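Local coordinates for uncharacterized ATP-binding protein MJECL15 (Methanocaldococcus jannaschii, PDB 3H92) that is of unknown function but probably binds ATP through another part of the full-length protein, this fragment being its C-terminal domain of the helix-turn-helix clan, at residues His16-Leu20 with Phe61-Ile67; Tyr47-Lys51 with Lys74-Pro79. Numbering follows the deposited sequence.

Contact 1 (His16-Leu20 with Phe61-Ile67); sequences HLEEL and FLIKENI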
ATOM      1  N   HIS A  16       4.439  -6.146  -8.492  1.00 47.08           N
ATOM      2  CA  HIS A  16       3.152  -6.236  -7.801  1.00 45.74           C
ATOM      3  C   HIS A  16       2.535  -4.851  -7.550  1.00 43.02           C
ATOM      4  O   HIS A  16       1.406  -4.620  -7.899  1.00 41.27           O
ATOM      5  CB  HIS A  16       3.281  -6.988  -6.488  1.00 45.93           C
ATOM      6  CG  HIS A  16       1.988  -7.108  -5.731  1.00 49.88           C
ATOM      7  ND1 HIS A  16       1.925  -7.092  -4.351  1.00 51.84           N
ATOM      8  CD2 HIS A  16       0.705  -7.248  -6.161  1.00 53.44           C
ATOM      9  CE1 HIS A  16       0.663  -7.204  -3.964  1.00 52.43           C
ATOM     10  NE2 HIS A  16      -0.098  -7.299  -5.041  1.00 53.65           N
ATOM     11  N   LEU A  17       3.308  -3.951  -6.965  1.00 40.60           N
ATOM     12  CA  LEU A  17       2.853  -2.621  -6.664  1.00 39.01           C
ATOM     13  C   LEU A  17       2.593  -1.887  -7.976  1.00 37.44           C
ATOM     14  O   LEU A  17       1.543  -1.298  -8.136  1.00 36.06           O
ATOM     15  CB  LEU A  17       3.904  -1.874  -5.823  1.00 39.04           C
ATOM     16  CG  LEU A  17       3.480  -0.884  -4.722  1.00 38.78           C
ATOM     17  CD1 LEU A  17       4.548   0.198  -4.607  1.00 36.93           C
ATOM     18  CD2 LEU A  17       2.048  -0.273  -4.888  1.00 36.86           C
ATOM     19  N   GLU A  18       3.532  -1.936  -8.916  1.00 36.81           N
ATOM     20  CA  GLU A  18       3.291  -1.440 -10.289  1.00 37.31           C
ATOM     21  C   GLU A  18       1.966  -1.909 -10.914  1.00 35.34           C
ATOM     22  O   GLU A  18       1.185  -1.107 -11.422  1.00 34.92           O
ATOM     23  CB  GLU A  18       4.417  -1.868 -11.245  1.00 38.25           C
ATOM     24  CG  GLU A  18       5.739  -1.119 -11.060  1.00 44.39           C
ATOM     25  CD  GLU A  18       6.876  -1.654 -11.950  1.00 51.38           C
ATOM     26  OE1 GLU A  18       8.009  -1.876 -11.415  1.00 54.85           O
ATOM     27  OE2 GLU A  18       6.617  -1.842 -13.183  1.00 56.21           O
ATOM     28  N   GLU A  19       1.726  -3.209 -10.876  1.00 33.80           N
ATOM     29  CA  GLU A  19       0.525  -3.749 -11.474  1.00 33.74           C
ATOM     30  C   GLU A  19      -0.723  -3.245 -10.774  1.00 33.42           C
ATOM     31  O   GLU A  19      -1.705  -2.846 -11.427  1.00 34.21           O
ATOM     32  CB  GLU A  19       0.520  -5.289 -11.508  1.00 33.24           C
ATOM     33  CG  GLU A  19      -0.610  -5.793 -12.466  1.00 33.38           C
ATOM     34  CD  GLU A  19      -0.658  -7.295 -12.732  1.00 33.76           C
ATOM     35  OE1 GLU A  19      -1.601  -7.692 -13.474  1.00 34.10           O
ATOM     36  OE2 GLU A  19       0.212  -8.059 -12.220  1.00 31.27           O
ATOM     37  N   LEU A  20      -0.682  -3.257  -9.448  1.00 33.32           N
ATOM     38  CA  LEU A  20      -1.788  -2.797  -8.625  1.00 33.53           C
ATOM     39  C   LEU A  20      -2.053  -1.331  -8.938  1.00 32.90           C
ATOM     40  O   LEU A  20      -3.196  -0.916  -9.096  1.00 31.99           O
ATOM     41  CB  LEU A  20      -1.433  -2.912  -7.130  1.00 34.40           C
ATOM     42  CG  LEU A  20      -2.549  -3.140  -6.093  1.00 36.72           C
ATOM     43  CD1 LEU A  20      -2.339  -2.286  -4.869  1.00 36.38           C
ATOM     44  CD2 LEU A  20      -3.930  -2.922  -6.694  1.00 37.83           C
ATOM     45  N   PHE A  61      -8.924  -1.944   0.660  1.00 30.30           N
ATOM     46  CA  PHE A  61      -8.412  -2.348  -0.635  1.00 29.94           C
ATOM     47  C   PHE A  61      -6.960  -2.800  -0.604  1.00 29.85           C
ATOM     48  O   PHE A  61      -6.570  -3.833  -1.128  1.00 28.53           O
ATOM     49  CB  PHE A  61      -8.586  -1.165  -1.595  1.00 30.46           C
ATOM     50  CG  PHE A  61      -7.999  -1.397  -2.938  1.00 32.47           C
ATOM     51  CD1 PHE A  61      -8.659  -2.187  -3.859  1.00 34.24           C
ATOM     52  CD2 PHE A  61      -6.741  -0.874  -3.266  1.00 34.19           C
ATOM     53  CE1 PHE A  61      -8.104  -2.443  -5.117  1.00 33.48           C
ATOM     54  CE2 PHE A  61      -6.171  -1.140  -4.489  1.00 30.77           C
ATOM     55  CZ  PHE A  61      -6.849  -1.925  -5.419  1.00 33.81           C
ATOM     56  N   LEU A  62      -6.134  -1.995   0.025  1.00 30.59           N
ATOM     57  CA  LEU A  62      -4.714  -2.290   0.140  1.00 30.22           C
ATOM     58  C   LEU A  62      -4.402  -3.487   0.982  1.00 30.25           C
ATOM     59  O   LEU A  62      -3.384  -4.113   0.810  1.00 31.47           O
ATOM     60  CB  LEU A  62      -4.017  -1.065   0.719  1.00 30.19           C
ATOM     61  CG  LEU A  62      -4.034   0.147  -0.211  1.00 29.29           C
ATOM     62  CD1 LEU A  62      -3.309   1.304   0.484  1.00 31.89           C
ATOM     63  CD2 LEU A  62      -3.366  -0.205  -1.553  1.00 31.22           C
ATOM     64  N   ILE A  63      -5.275  -3.782   1.925  1.00 30.99           N
ATOM     65  CA  ILE A  63      -5.165  -4.992   2.722  1.00 31.46           C
ATOM     66  C   ILE A  63      -5.543  -6.174   1.838  1.00 32.50           C
ATOM     67  O   ILE A  63      -4.810  -7.172   1.768  1.00 32.39           O
ATOM     68  CB  ILE A  63      -6.135  -4.925   3.970  1.00 31.77           C
ATOM     69  CG1 ILE A  63      -5.563  -4.039   5.077  1.00 31.32           C
ATOM     70  CG2 ILE A  63      -6.480  -6.338   4.550  1.00 31.03           C
ATOM     71  CD1 ILE A  63      -6.540  -3.670   6.126  1.00 26.98           C
ATOM     72  N   LYS A  64      -6.723  -6.083   1.209  1.00 33.46           N
ATOM     73  CA  LYS A  64      -7.206  -7.105   0.284  1.00 34.83           C
ATOM     74  C   LYS A  64      -6.138  -7.438  -0.774  1.00 34.63           C
ATOM     75  O   LYS A  64      -5.954  -8.579  -1.139  1.00 35.51           O
ATOM     76  CB  LYS A  64      -8.534  -6.657  -0.355  1.00 35.61           C
ATOM     77  CG  LYS A  64      -8.915  -7.280  -1.731  1.00 40.04           C
ATOM     78  CD  LYS A  64     -10.108  -6.501  -2.526  1.00 45.51           C
ATOM     79  CE  LYS A  64      -9.757  -6.042  -4.021  1.00 46.29           C
ATOM     80  NZ  LYS A  64     -10.902  -5.705  -4.972  1.00 49.37           N
ATOM     81  N   GLU A  65      -5.410  -6.445  -1.219  1.00 34.03           N
ATOM     82  CA  GLU A  65      -4.449  -6.610  -2.276  1.00 34.18           C
ATOM     83  C   GLU A  65      -3.053  -6.891  -1.777  1.00 33.55           C
ATOM     84  O   GLU A  65      -2.086  -6.790  -2.506  1.00 33.32           O
ATOM     85  CB  GLU A  65      -4.467  -5.342  -3.101  1.00 34.35           C
ATOM     86  CG  GLU A  65      -5.817  -5.116  -3.713  1.00 36.67           C
ATOM     87  CD  GLU A  65      -6.119  -6.101  -4.853  1.00 42.35           C
ATOM     88  OE1 GLU A  65      -5.216  -6.885  -5.301  1.00 45.58           O
ATOM     89  OE2 GLU A  65      -7.292  -6.093  -5.305  1.00 46.35           O
ATOM     90  N   ASN A  66      -2.966  -7.270  -0.521  1.00 33.74           N
ATOM     91  CA  ASN A  66      -1.705  -7.679   0.145  1.00 33.39           C
ATOM     92  C   ASN A  66      -0.547  -6.712   0.105  1.00 31.67           C
ATOM     93  O   ASN A  66       0.616  -7.116   0.056  1.00 32.28           O
ATOM     94  CB  ASN A  66      -1.248  -9.063  -0.334  1.00 34.40           C
ATOM     95  CG  ASN A  66      -2.259 -10.151  -0.018  1.00 35.77           C
ATOM     96  OD1 ASN A  66      -2.717 -10.858  -0.928  1.00 41.21           O
ATOM     97  ND2 ASN A  66      -2.646 -10.266   1.249  1.00 36.79           N
ATOM     98  N   ILE A  67      -0.868  -5.434   0.217  1.00 30.71           N
ATOM     99  CA  ILE A  67       0.151  -4.383   0.267  1.00 29.25           C
ATOM    100  C   ILE A  67       0.335  -4.007   1.742  1.00 29.26           C
ATOM    101  O   ILE A  67       1.466  -3.782   2.201  1.00 27.04           O
ATOM    102  CB  ILE A  67      -0.278  -3.199  -0.569  1.00 28.18           C
ATOM    103  CG1 ILE A  67      -0.402  -3.587  -2.045  1.00 28.11           C
ATOM    104  CG2 ILE A  67       0.674  -1.993  -0.417  1.00 26.44           C
ATOM    105  CD1 ILE A  67       0.936  -4.068  -2.736  1.00 22.39           C
TER
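A Schellman motif ends helix 56-64, and it is against this helix terminus that helix 8-27 packs. Asn66, with positive phi, is the C-prime residue: its N donates a hydrogen bond to Ile63 O and Ile67 N donates one to Leu62 O, each at 2.9 Å. The reversal turns the chain back, so that Ile67 joins the last helical turn in a single apolar surface. Leu20 points into it. Its CD2 lies 3.3 Å from Phe61 CZ, while its CD1 lies 3.7 Å from Ile67 CG1, 4.0 Å from Leu62 CD2 and 4.1 Å from Glu65 CB. In the winged-helix-like order of this domain, helix 56-64 is followed directly by strand 68-71 of a three-stranded sheet, and the motif makes that turn; Leu62 and Ile67 also pack on Leu40 of helix 33-45, which brings a third helix to the same core. One turn before Leu20, at the margin of the contact, the edge of the His16 ring meets the carbonyls just past the helix, CE1 lying 3.1 Å from Glu65 O and 4.0 Å from Asn66 O; CE1 also lies 3.4 Å from Ile67 CD1. On the same ring, ND1 is hydrogen-bonded to Glu13 within helix 8-27.

Contact 2 (Tyr47-Lys51 with Lys74-Pro79); sequences YELPK and KGTLKP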
ATOM      1  N   TYR A  47       6.933   3.479   9.085  1.00 32.08           N
ATOM      2  CA  TYR A  47       6.673   2.066   8.746  1.00 30.73           C
ATOM      3  C   TYR A  47       5.363   1.523   9.224  1.00 30.06           C
ATOM      4  O   TYR A  47       4.745   0.725   8.556  1.00 29.65           O
ATOM      5  CB  TYR A  47       7.770   1.238   9.368  1.00 30.80           C
ATOM      6  CG  TYR A  47       7.634  -0.242   9.207  1.00 29.58           C
ATOM      7  CD1 TYR A  47       7.861  -0.836   8.010  1.00 27.96           C
ATOM      8  CD2 TYR A  47       7.343  -1.042  10.283  1.00 32.61           C
ATOM      9  CE1 TYR A  47       7.826  -2.200   7.862  1.00 29.03           C
ATOM     10  CE2 TYR A  47       7.270  -2.434  10.142  1.00 33.44           C
ATOM     11  CZ  TYR A  47       7.519  -2.981   8.914  1.00 30.92           C
ATOM     12  OH  TYR A  47       7.455  -4.316   8.755  1.00 35.51           O
ATOM     13  N   GLU A  48       4.974   1.891  10.435  1.00 29.97           N
ATOM     14  CA  GLU A  48       3.712   1.439  11.015  1.00 29.41           C
ATOM     15  C   GLU A  48       2.949   2.648  11.470  1.00 28.71           C
ATOM     16  O   GLU A  48       3.535   3.591  11.999  1.00 26.73           O
ATOM     17  CB  GLU A  48       3.983   0.574  12.242  1.00 30.54           C
ATOM     18  CG  GLU A  48       2.740  -0.085  12.838  1.00 33.16           C
ATOM     19  CD  GLU A  48       3.065  -1.017  14.026  1.00 38.02           C
ATOM     20  OE1 GLU A  48       4.285  -1.337  14.240  1.00 41.50           O
ATOM     21  OE2 GLU A  48       2.094  -1.416  14.735  1.00 37.45           O
ATOM     22  N   LEU A  49       1.637   2.626  11.290  1.00 28.38           N
ATOM     23  CA  LEU A  49       0.891   3.796  11.648  1.00 28.01           C
ATOM     24  C   LEU A  49      -0.524   3.503  12.040  1.00 27.24           C
ATOM     25  O   LEU A  49      -1.025   2.430  11.782  1.00 27.66           O
ATOM     26  CB  LEU A  49       0.992   4.862  10.534  1.00 29.22           C
ATOM     27  CG  LEU A  49       0.853   4.533   9.083  1.00 29.78           C
ATOM     28  CD1 LEU A  49      -0.633   4.315   8.839  1.00 35.27           C
ATOM     29  CD2 LEU A  49       1.455   5.669   8.203  1.00 28.99           C
ATOM     30  N   PRO A  50      -1.161   4.455  12.748  1.00 26.98           N
ATOM     31  CA  PRO A  50      -2.546   4.214  13.123  1.00 26.50           C
ATOM     32  C   PRO A  50      -3.391   3.942  11.896  1.00 26.98           C
ATOM     33  O   PRO A  50      -3.170   4.561  10.853  1.00 28.91           O
ATOM     34  CB  PRO A  50      -2.953   5.500  13.828  1.00 26.65           C
ATOM     35  CG  PRO A  50      -1.628   6.081  14.358  1.00 26.79           C
ATOM     36  CD  PRO A  50      -0.632   5.727  13.282  1.00 26.32           C
ATOM     37  N   LYS A  51      -4.377   3.066  11.988  1.00 26.57           N
ATOM     38  CA  LYS A  51      -5.204   2.812  10.786  1.00 26.54           C
ATOM     39  C   LYS A  51      -6.135   3.947  10.361  1.00 26.16           C
ATOM     40  O   LYS A  51      -6.552   4.020   9.192  1.00 25.50           O
ATOM     41  CB  LYS A  51      -5.993   1.518  10.962  1.00 27.26           C
ATOM     42  CG  LYS A  51      -6.979   1.453  12.109  1.00 29.67           C
ATOM     43  CD  LYS A  51      -7.897   0.216  11.913  1.00 32.28           C
ATOM     44  CE  LYS A  51      -9.208   0.301  12.697  1.00 35.33           C
ATOM     45  NZ  LYS A  51     -10.176  -0.816  12.278  1.00 36.22           N
ATOM     46  N   LYS A  74      -3.254  -3.692  17.995  1.00 36.76           N
ATOM     47  CA  LYS A  74      -2.663  -2.361  18.095  1.00 37.18           C
ATOM     48  C   LYS A  74      -3.379  -1.294  17.265  1.00 36.25           C
ATOM     49  O   LYS A  74      -3.079  -0.121  17.396  1.00 37.53           O
ATOM     50  CB  LYS A  74      -1.191  -2.354  17.648  1.00 38.00           C
ATOM     51  CG  LYS A  74      -0.296  -3.481  18.214  1.00 41.85           C
ATOM     52  CD  LYS A  74       0.988  -3.675  17.352  1.00 47.12           C
ATOM     53  CE  LYS A  74       1.996  -2.528  17.555  1.00 50.09           C
ATOM     54  NZ  LYS A  74       3.294  -2.751  16.803  1.00 54.25           N
ATOM     55  N   GLY A  75      -4.296  -1.682  16.396  1.00 34.79           N
ATOM     56  CA  GLY A  75      -4.980  -0.744  15.520  1.00 33.44           C
ATOM     57  C   GLY A  75      -4.076  -0.045  14.528  1.00 32.27           C
ATOM     58  O   GLY A  75      -4.329   1.117  14.193  1.00 34.08           O
ATOM     59  N   THR A  76      -3.028  -0.723  14.055  1.00 30.41           N
ATOM     60  CA  THR A  76      -2.055  -0.104  13.139  1.00 28.81           C
ATOM     61  C   THR A  76      -1.992  -0.812  11.794  1.00 28.27           C
ATOM     62  O   THR A  76      -2.408  -1.973  11.652  1.00 29.29           O
ATOM     63  CB  THR A  76      -0.623  -0.084  13.743  1.00 28.81           C
ATOM     64  OG1 THR A  76      -0.207  -1.422  14.074  1.00 26.01           O
ATOM     65  CG2 THR A  76      -0.583   0.762  15.005  1.00 27.83           C
ATOM     66  N   LEU A  77      -1.474  -0.081  10.815  1.00 26.81           N
ATOM     67  CA  LEU A  77      -1.204  -0.605   9.494  1.00 26.97           C
ATOM     68  C   LEU A  77       0.289  -0.525   9.259  1.00 26.61           C
ATOM     69  O   LEU A  77       0.957   0.372   9.781  1.00 27.67           O
ATOM     70  CB  LEU A  77      -1.876   0.240   8.415  1.00 25.29           C
ATOM     71  CG  LEU A  77      -3.420   0.307   8.480  1.00 26.28           C
ATOM     72  CD1 LEU A  77      -3.936   1.441   7.577  1.00 21.54           C
ATOM     73  CD2 LEU A  77      -4.025  -1.011   8.043  1.00 22.37           C
ATOM     74  N   LYS A  78       0.778  -1.441   8.445  1.00 26.42           N
ATOM     75  CA  LYS A  78       2.185  -1.425   8.021  1.00 27.83           C
ATOM     76  C   LYS A  78       2.245  -2.218   6.726  1.00 27.17           C
ATOM     77  O   LYS A  78       1.322  -2.934   6.433  1.00 26.98           O
ATOM     78  CB  LYS A  78       3.132  -2.029   9.087  1.00 26.82           C
ATOM     79  CG  LYS A  78       2.955  -3.488   9.432  1.00 29.14           C
ATOM     80  CD  LYS A  78       3.852  -3.786  10.616  1.00 34.14           C
ATOM     81  CE  LYS A  78       3.840  -5.220  10.966  1.00 38.64           C
ATOM     82  NZ  LYS A  78       4.491  -5.452  12.321  1.00 45.29           N
ATOM     83  N   PRO A  79       3.323  -2.063   5.972  1.00 27.94           N
ATOM     84  CA  PRO A  79       3.489  -2.831   4.756  1.00 28.63           C
ATOM     85  C   PRO A  79       3.479  -4.321   5.094  1.00 29.77           C
ATOM     86  O   PRO A  79       3.869  -4.715   6.193  1.00 29.79           O
ATOM     87  CB  PRO A  79       4.859  -2.389   4.222  1.00 28.44           C
ATOM     88  CG  PRO A  79       5.103  -1.022   4.849  1.00 28.12           C
ATOM     89  CD  PRO A  79       4.505  -1.197   6.242  1.00 28.41           C
TER
HETATM   90  O   HOH W   1       6.263  -5.447   6.808  1.00 33.93           O
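The carboxylate of Glu48 gathers two donors from the opposing segment, one at an exceptionally short distance: Thr76 OG1 donates to Glu48 OE2 at only 2.4 Å, and Lys74 NZ forms a salt bridge to the same OE2 at 2.7 Å. Beneath this polar cluster runs a short antiparallel pairing. Leu49 and Leu77 are a hydrogen-bonded pair, with Leu49 N to Leu77 O at 2.8 Å and Leu77 N to Leu49 O at 2.7 Å; Pro50, which lacks an amide hydrogen, falls at the non-hydrogen-bonded position opposite Thr76, and Lys51 N resumes the pattern by donating a hydrogen bond to Gly75 O at 2.9 Å. Gly75, at positive phi, and Thr76 together face Asn71 in a G1 beta bulge, where strand 76-79 leaves its turn from strand 68-71, the wing of a winged-helix-like fold. At the other end Pro79 CD makes an off-centre CH-pi contact with the Tyr47 ring, 4.2 Å from its centroid, and a water joins Tyr47 OH (2.5 Å) to Pro79 O (2.6 Å). The chemistry is thus divided by face: Leu49 and Leu77 pack on Phe43 of helix 33-45, whereas on the Glu48 side a salt bridge and the Thr76 hydrogen bond tie the loop before strand 49-50 to the turn and to the start of strand 76-79.

The two contacts illustrate how chemistry changes with place in a small domain. Contact 1, its centre about 6 Å from that of the chain, relies chiefly on apolar side chains between helix 8-27 and the end of helix 56-64 with the turn that follows it; contact 2, its centre about 11 Å away, buries nearly twice the area and adds backbone pairing and a salt bridge. Both are partly buried, contact 2 through Leu49, Leu77 and Pro79. Their centres are about 16 Å apart, yet they touch, Ile63 CD1 lying 4.1 Å from Leu77 CD2. Helix 33-45 packs against both, with Leu40 at contact 1 and Leu42 and Phe43 at contact 2. The segments alternate along the sequence.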